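Local coordinates for protein-glutamine gamma-glutamyltransferase (Pseudomonas aeruginosa PAO1, PDB 6G49) that cross-links proteins in vitro by joining glutamine to lysine side chains, through its periplasmic transglutaminase region, and is critical for the viability of the bacterium, at residues A56-F61 with Y278-Q283; Y109-Q114 with Y154-W159. One frame throughout, in Å; residues are numbered along the deposited sequence.

In the fold
Contacts 1 and 2 belong to one six-stranded antiparallel sheet, their centres 10 Å apart. Strands 55-61 and 107-113 are neighbours in it: Arg-58 N lies 2.9 Å from Ile-112 O, and Arg-60 O 2.9 Å from Asp-110 N. Contact 2 pairs 152-158 with 107-113 and contact 1 pairs 55-61 with 278-282, so the four strands run in the order 152-158, 107-113, 55-61, 278-282. Both segments of contact 2 fall within the 216 residues that separate those of contact 1. Contact 1 also brings the transglutaminase-like sequence family onto the sheet of the TgpA N-terminal family. It lies closer to the probable Cys-His-Asp site, with side chains of Val-281 and His-287 about 9 Å apart; contact 2 is away from that site.

Contact 1 (A56-F61 with Y278-Q283); sequences AFRVRF and YLLVHQ. With PO4 (phosphate ion), chain H.
Val-281 lies over one face of the Phe-57 ring in an antiparallel strand pair, its CB 3.8 Å from the ring centroid in a CH-pi contact. With CG between its own backbone N and carbonyl carbon (chi1 62°), the Phe-57 ring lies alongside the valine, whose CG1 comes within 3.6 Å of CE1. Val-59 and Leu-279 continue this apolar face, which packs on Trp-73 of strand 72-81 and on Leu-65 and Leu-71; branched and aromatic side chains suit such a buried layer. At the Ala-56 end is a classic beta bulge: Val-281 O accepts from both Ala-56 N (2.8 Å) and Phe-57 N (3.1 Å), so one carbonyl serves two successive amides. On the other face the aliphatic part of Arg-58 lies beside the Tyr-278 ring, with CD 3.4 Å from CE1, combining apolar cover with a charged end. Arg-60 suits the exposed, polar end of the pair: its guanidinium stands nearly perpendicular to the same ring (88°) while NE and NH2 donate to the carbonyls of Asn-277 and Gly-276. A phosphate, probably from the crystallisation liquor, lies at the edge of that guanidinium, and its O2 is 3.1 Å from Tyr-278 CE2.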
# COMPACT_ATOMS: atom_id res chain seq x y z
N ALA A 56 12.82 11.40 -0.61
CA ALA A 56 12.90 10.01 -0.90
C ALA A 56 13.35 9.72 -2.33
O ALA A 56 14.26 8.91 -2.54
CB ALA A 56 11.56 9.38 -0.59
N PHE A 57 12.73 10.38 -3.31
CA PHE A 57 13.08 10.17 -4.74
C PHE A 57 12.50 11.32 -5.54
O PHE A 57 11.70 12.10 -5.03
CB PHE A 57 12.69 8.79 -5.27
CG PHE A 57 11.22 8.46 -5.26
CD1 PHE A 57 10.60 8.04 -4.09
CD2 PHE A 57 10.47 8.60 -6.41
CE1 PHE A 57 9.24 7.69 -4.10
CE2 PHE A 57 9.11 8.26 -6.41
CZ PHE A 57 8.53 7.80 -5.26
N ARG A 58 12.93 11.38 -6.80
CA ARG A 58 12.47 12.35 -7.77
C ARG A 58 12.09 11.56 -9.01
O ARG A 58 12.63 10.51 -9.26
CB ARG A 58 13.52 13.41 -8.05
CG ARG A 58 13.70 14.34 -6.86
CD ARG A 58 14.84 15.31 -7.07
NE ARG A 58 16.12 14.66 -6.92
CZ ARG A 58 17.26 15.18 -7.33
NH1 ARG A 58 17.27 16.36 -7.92
NH2 ARG A 58 18.38 14.52 -7.15
N VAL A 59 11.13 12.07 -9.77
CA VAL A 59 10.58 11.36 -10.92
C VAL A 59 10.36 12.34 -12.06
O VAL A 59 9.76 13.38 -11.88
CB VAL A 59 9.25 10.64 -10.61
CG1 VAL A 59 8.77 9.83 -11.80
CG2 VAL A 59 9.35 9.75 -9.44
N ARG A 60 10.71 11.90 -13.26
CA ARG A 60 10.47 12.65 -14.49
C ARG A 60 9.72 11.73 -15.47
O ARG A 60 10.22 10.68 -15.81
CB ARG A 60 11.78 13.14 -15.09
CG ARG A 60 11.67 14.37 -15.97
CD ARG A 60 13.04 14.96 -16.27
NE ARG A 60 13.37 16.15 -15.49
CZ ARG A 60 14.54 16.36 -14.90
NH1 ARG A 60 15.48 15.44 -14.97
NH2 ARG A 60 14.78 17.47 -14.24
N PHE A 61 8.52 12.13 -15.91
CA PHE A 61 7.74 11.34 -16.82
C PHE A 61 8.10 11.68 -18.28
O PHE A 61 8.43 12.85 -18.55
CB PHE A 61 6.25 11.62 -16.58
CG PHE A 61 5.70 10.85 -15.40
CD1 PHE A 61 5.73 11.35 -14.12
CD2 PHE A 61 5.18 9.58 -15.62
CE1 PHE A 61 5.22 10.60 -13.06
CE2 PHE A 61 4.64 8.84 -14.57
CZ PHE A 61 4.67 9.37 -13.31
N TYR A 278 10.09 18.03 -12.82
CA TYR A 278 10.10 16.72 -12.14
C TYR A 278 9.24 16.82 -10.90
O TYR A 278 8.91 17.90 -10.37
CB TYR A 278 11.52 16.29 -11.82
CG TYR A 278 12.33 17.14 -10.90
CD1 TYR A 278 12.32 17.00 -9.52
CD2 TYR A 278 13.28 18.03 -11.42
CE1 TYR A 278 13.11 17.77 -8.69
CE2 TYR A 278 14.09 18.79 -10.60
CZ TYR A 278 14.04 18.64 -9.23
OH TYR A 278 14.81 19.40 -8.40
N LEU A 279 8.88 15.62 -10.39
CA LEU A 279 8.18 15.47 -9.13
C LEU A 279 9.19 15.07 -8.04
O LEU A 279 10.04 14.20 -8.25
CB LEU A 279 7.14 14.34 -9.22
CG LEU A 279 5.80 14.63 -9.89
CD1 LEU A 279 4.89 13.43 -9.66
CD2 LEU A 279 5.12 15.88 -9.39
N LEU A 280 9.10 15.74 -6.90
CA LEU A 280 9.77 15.31 -5.68
C LEU A 280 8.76 14.47 -4.87
O LEU A 280 7.60 14.85 -4.73
CB LEU A 280 10.22 16.51 -4.86
CG LEU A 280 11.24 17.38 -5.59
CD1 LEU A 280 10.54 18.56 -6.19
CD2 LEU A 280 12.35 17.80 -4.67
N VAL A 281 9.31 13.46 -4.23
CA VAL A 281 8.54 12.66 -3.26
C VAL A 281 9.35 12.65 -1.98
O VAL A 281 10.48 12.10 -1.96
CB VAL A 281 8.25 11.26 -3.83
CG1 VAL A 281 7.41 10.49 -2.80
CG2 VAL A 281 7.50 11.33 -5.14
N HIS A 282 8.80 13.27 -0.95
CA HIS A 282 9.48 13.32 0.36
C HIS A 282 8.95 12.22 1.28
O HIS A 282 7.91 11.62 1.02
CB HIS A 282 9.27 14.70 0.98
CG HIS A 282 9.90 15.80 0.20
ND1 HIS A 282 9.20 16.46 -0.81
CD2 HIS A 282 11.11 16.40 0.33
CE1 HIS A 282 9.98 17.44 -1.27
NE2 HIS A 282 11.16 17.43 -0.61
N GLN A 283 9.63 12.07 2.42
CA GLN A 283 9.23 11.03 3.37
C GLN A 283 7.82 11.31 3.86
O GLN A 283 7.07 10.33 4.20
CB GLN A 283 10.24 10.89 4.53
CG GLN A 283 11.59 10.37 4.12
CD GLN A 283 11.61 9.06 3.39
OE1 GLN A 283 10.61 8.31 3.46
NE2 GLN A 283 12.75 8.73 2.79
P PO4 H . 17.52 19.17 -12.15
O1 PO4 H . 16.84 18.20 -13.18
O2 PO4 H . 16.62 20.27 -11.61
O3 PO4 H . 18.20 18.47 -10.98
O4 PO4 H . 18.66 20.01 -12.73

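Contact 2 (Y109-Q114 with Y154-W159); sequences YDVIMQ and YRVSSW
Tyr-109 OH donates to Ser-158 OG across 2.7 Å and accepts from the backbone N of Leu-124, while the serine hydroxyl in turn bonds Leu-124 O. A tyrosine suits this place because its ring packs on Val-156 while its hydroxyl reaches the backbone of strand 120-124; the small serine satisfies a carbonyl at little cost in volume. The segments form an antiparallel pair, in which Tyr-109 with Val-156 and Val-111 with Tyr-154 are hydrogen-bonded pairs, each joined by two backbone bonds. The two tyrosines are used alike: both hold CG between backbone N and carbonyl carbon (chi1 52° and 58°), which helps set each ring against the valine paired with it. Val-156 CB sits 3.9 Å from the Tyr-109 centroid, and Val-111 CB 3.8 Å from that of Tyr-154, both as CH-pi contacts displaced toward the rim. Met-113 SD adds an oblique Met-aromatic contact, 4.0 Å from Tyr-154 CE1. On the reverse, more exposed face Asp-110 and Arg-155 lie side by side, a fitting place for opposite charges. Asp-110 OD1 hangs above the centre of the guanidinium and OD2 is 3.2 Å from Arg-155 NH1, a salt bridge held by charge and not by a directed N-H. The tyrosine-lined face packs against strand 120-124, whose Phe-122 O bonds Tyr-154 OH, while strands 55-61 and 127-129 flank the pair within the sheet.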
# COMPACT_ATOMS: atom_id res chain seq x y z
N TYR A 109 8.84 6.50 -17.26
CA TYR A 109 9.38 7.53 -16.45
C TYR A 109 10.75 7.13 -15.92
O TYR A 109 11.07 5.96 -15.85
CB TYR A 109 8.42 7.95 -15.31
CG TYR A 109 7.91 6.79 -14.46
CD1 TYR A 109 6.84 6.02 -14.89
CD2 TYR A 109 8.53 6.42 -13.26
CE1 TYR A 109 6.39 4.93 -14.15
CE2 TYR A 109 8.04 5.37 -12.48
CZ TYR A 109 6.98 4.61 -12.94
OH TYR A 109 6.49 3.56 -12.19
N ASP A 110 11.53 8.13 -15.51
CA ASP A 110 12.80 7.89 -14.90
C ASP A 110 12.74 8.33 -13.42
O ASP A 110 12.05 9.28 -13.07
CB ASP A 110 13.87 8.70 -15.60
CG ASP A 110 14.06 8.31 -17.05
OD1 ASP A 110 13.73 7.13 -17.38
OD2 ASP A 110 14.58 9.18 -17.77
N VAL A 111 13.51 7.62 -12.59
CA VAL A 111 13.55 7.87 -11.15
C VAL A 111 15.00 8.08 -10.73
O VAL A 111 15.86 7.37 -11.21
CB VAL A 111 12.97 6.71 -10.35
CG1 VAL A 111 13.00 7.02 -8.84
CG2 VAL A 111 11.56 6.41 -10.85
N ILE A 112 15.24 9.04 -9.87
CA ILE A 112 16.49 9.10 -9.05
C ILE A 112 16.08 8.97 -7.58
O ILE A 112 15.37 9.82 -7.07
CB ILE A 112 17.36 10.34 -9.33
CG1 ILE A 112 18.67 10.25 -8.54
CG2 ILE A 112 16.65 11.67 -9.08
CD1 ILE A 112 19.68 11.33 -8.90
N MET A 113 16.54 7.88 -6.97
CA MET A 113 16.22 7.52 -5.60
C MET A 113 17.38 7.97 -4.71
O MET A 113 18.52 7.74 -5.02
CB MET A 113 16.13 5.99 -5.52
CG MET A 113 15.12 5.48 -4.66
SD MET A 113 15.17 3.64 -4.84
CE MET A 113 15.43 3.34 -3.09
N GLN A 114 17.04 8.50 -3.57
CA GLN A 114 18.01 8.74 -2.51
C GLN A 114 18.29 7.42 -1.82
O GLN A 114 17.49 6.47 -1.87
CB GLN A 114 17.45 9.71 -1.49
CG GLN A 114 17.10 11.09 -2.04
CD GLN A 114 18.34 11.77 -2.54
OE1 GLN A 114 19.27 12.09 -1.77
NE2 GLN A 114 18.41 11.87 -3.84
N TYR A 154 17.18 5.06 -12.37
CA TYR A 154 16.65 3.93 -13.07
C TYR A 154 15.45 4.34 -13.90
O TYR A 154 14.82 5.37 -13.66
CB TYR A 154 16.29 2.76 -12.13
CG TYR A 154 15.29 3.04 -11.04
CD1 TYR A 154 15.70 3.52 -9.83
CD2 TYR A 154 13.94 2.69 -11.18
CE1 TYR A 154 14.79 3.79 -8.82
CE2 TYR A 154 13.03 2.91 -10.15
CZ TYR A 154 13.46 3.42 -8.95
OH TYR A 154 12.61 3.69 -7.90
N ARG A 155 15.21 3.55 -14.94
CA ARG A 155 14.15 3.77 -15.91
C ARG A 155 13.06 2.75 -15.69
O ARG A 155 13.34 1.60 -15.44
CB ARG A 155 14.72 3.70 -17.32
CG ARG A 155 15.98 4.54 -17.50
CD ARG A 155 16.40 4.63 -18.95
NE ARG A 155 15.25 4.92 -19.78
CZ ARG A 155 14.96 6.12 -20.27
NH1 ARG A 155 15.75 7.16 -20.02
NH2 ARG A 155 13.87 6.28 -21.00
N VAL A 156 11.82 3.19 -15.79
CA VAL A 156 10.65 2.36 -15.48
C VAL A 156 9.62 2.44 -16.61
O VAL A 156 9.37 3.54 -17.12
CB VAL A 156 10.00 2.81 -14.16
CG1 VAL A 156 8.87 1.86 -13.75
CG2 VAL A 156 11.04 2.97 -13.04
N SER A 157 8.91 1.32 -16.81
CA SER A 157 7.65 1.23 -17.48
C SER A 157 6.65 0.57 -16.53
O SER A 157 6.95 -0.48 -15.99
CB SER A 157 7.76 0.38 -18.74
OG SER A 157 8.50 1.06 -19.75
N SER A 158 5.49 1.19 -16.39
CA SER A 158 4.41 0.63 -15.53
C SER A 158 3.12 0.48 -16.35
O SER A 158 2.76 1.35 -17.14
CB SER A 158 4.18 1.56 -14.37
OG SER A 158 5.28 1.56 -13.47
N TRP A 159 2.35 -0.55 -15.98
CA TRP A 159 1.03 -0.83 -16.52
C TRP A 159 0.02 -0.84 -15.38
O TRP A 159 -0.19 -1.89 -14.75
CB TRP A 159 1.04 -2.20 -17.18
CG TRP A 159 1.73 -2.20 -18.51
CD1 TRP A 159 1.13 -2.10 -19.74
CD2 TRP A 159 3.14 -2.30 -18.76
NE1 TRP A 159 2.08 -2.07 -20.73
CE2 TRP A 159 3.32 -2.25 -20.16
CE3 TRP A 159 4.28 -2.49 -17.95
CZ2 TRP A 159 4.58 -2.33 -20.75
CZ3 TRP A 159 5.53 -2.56 -18.54
CH2 TRP A 159 5.68 -2.45 -19.92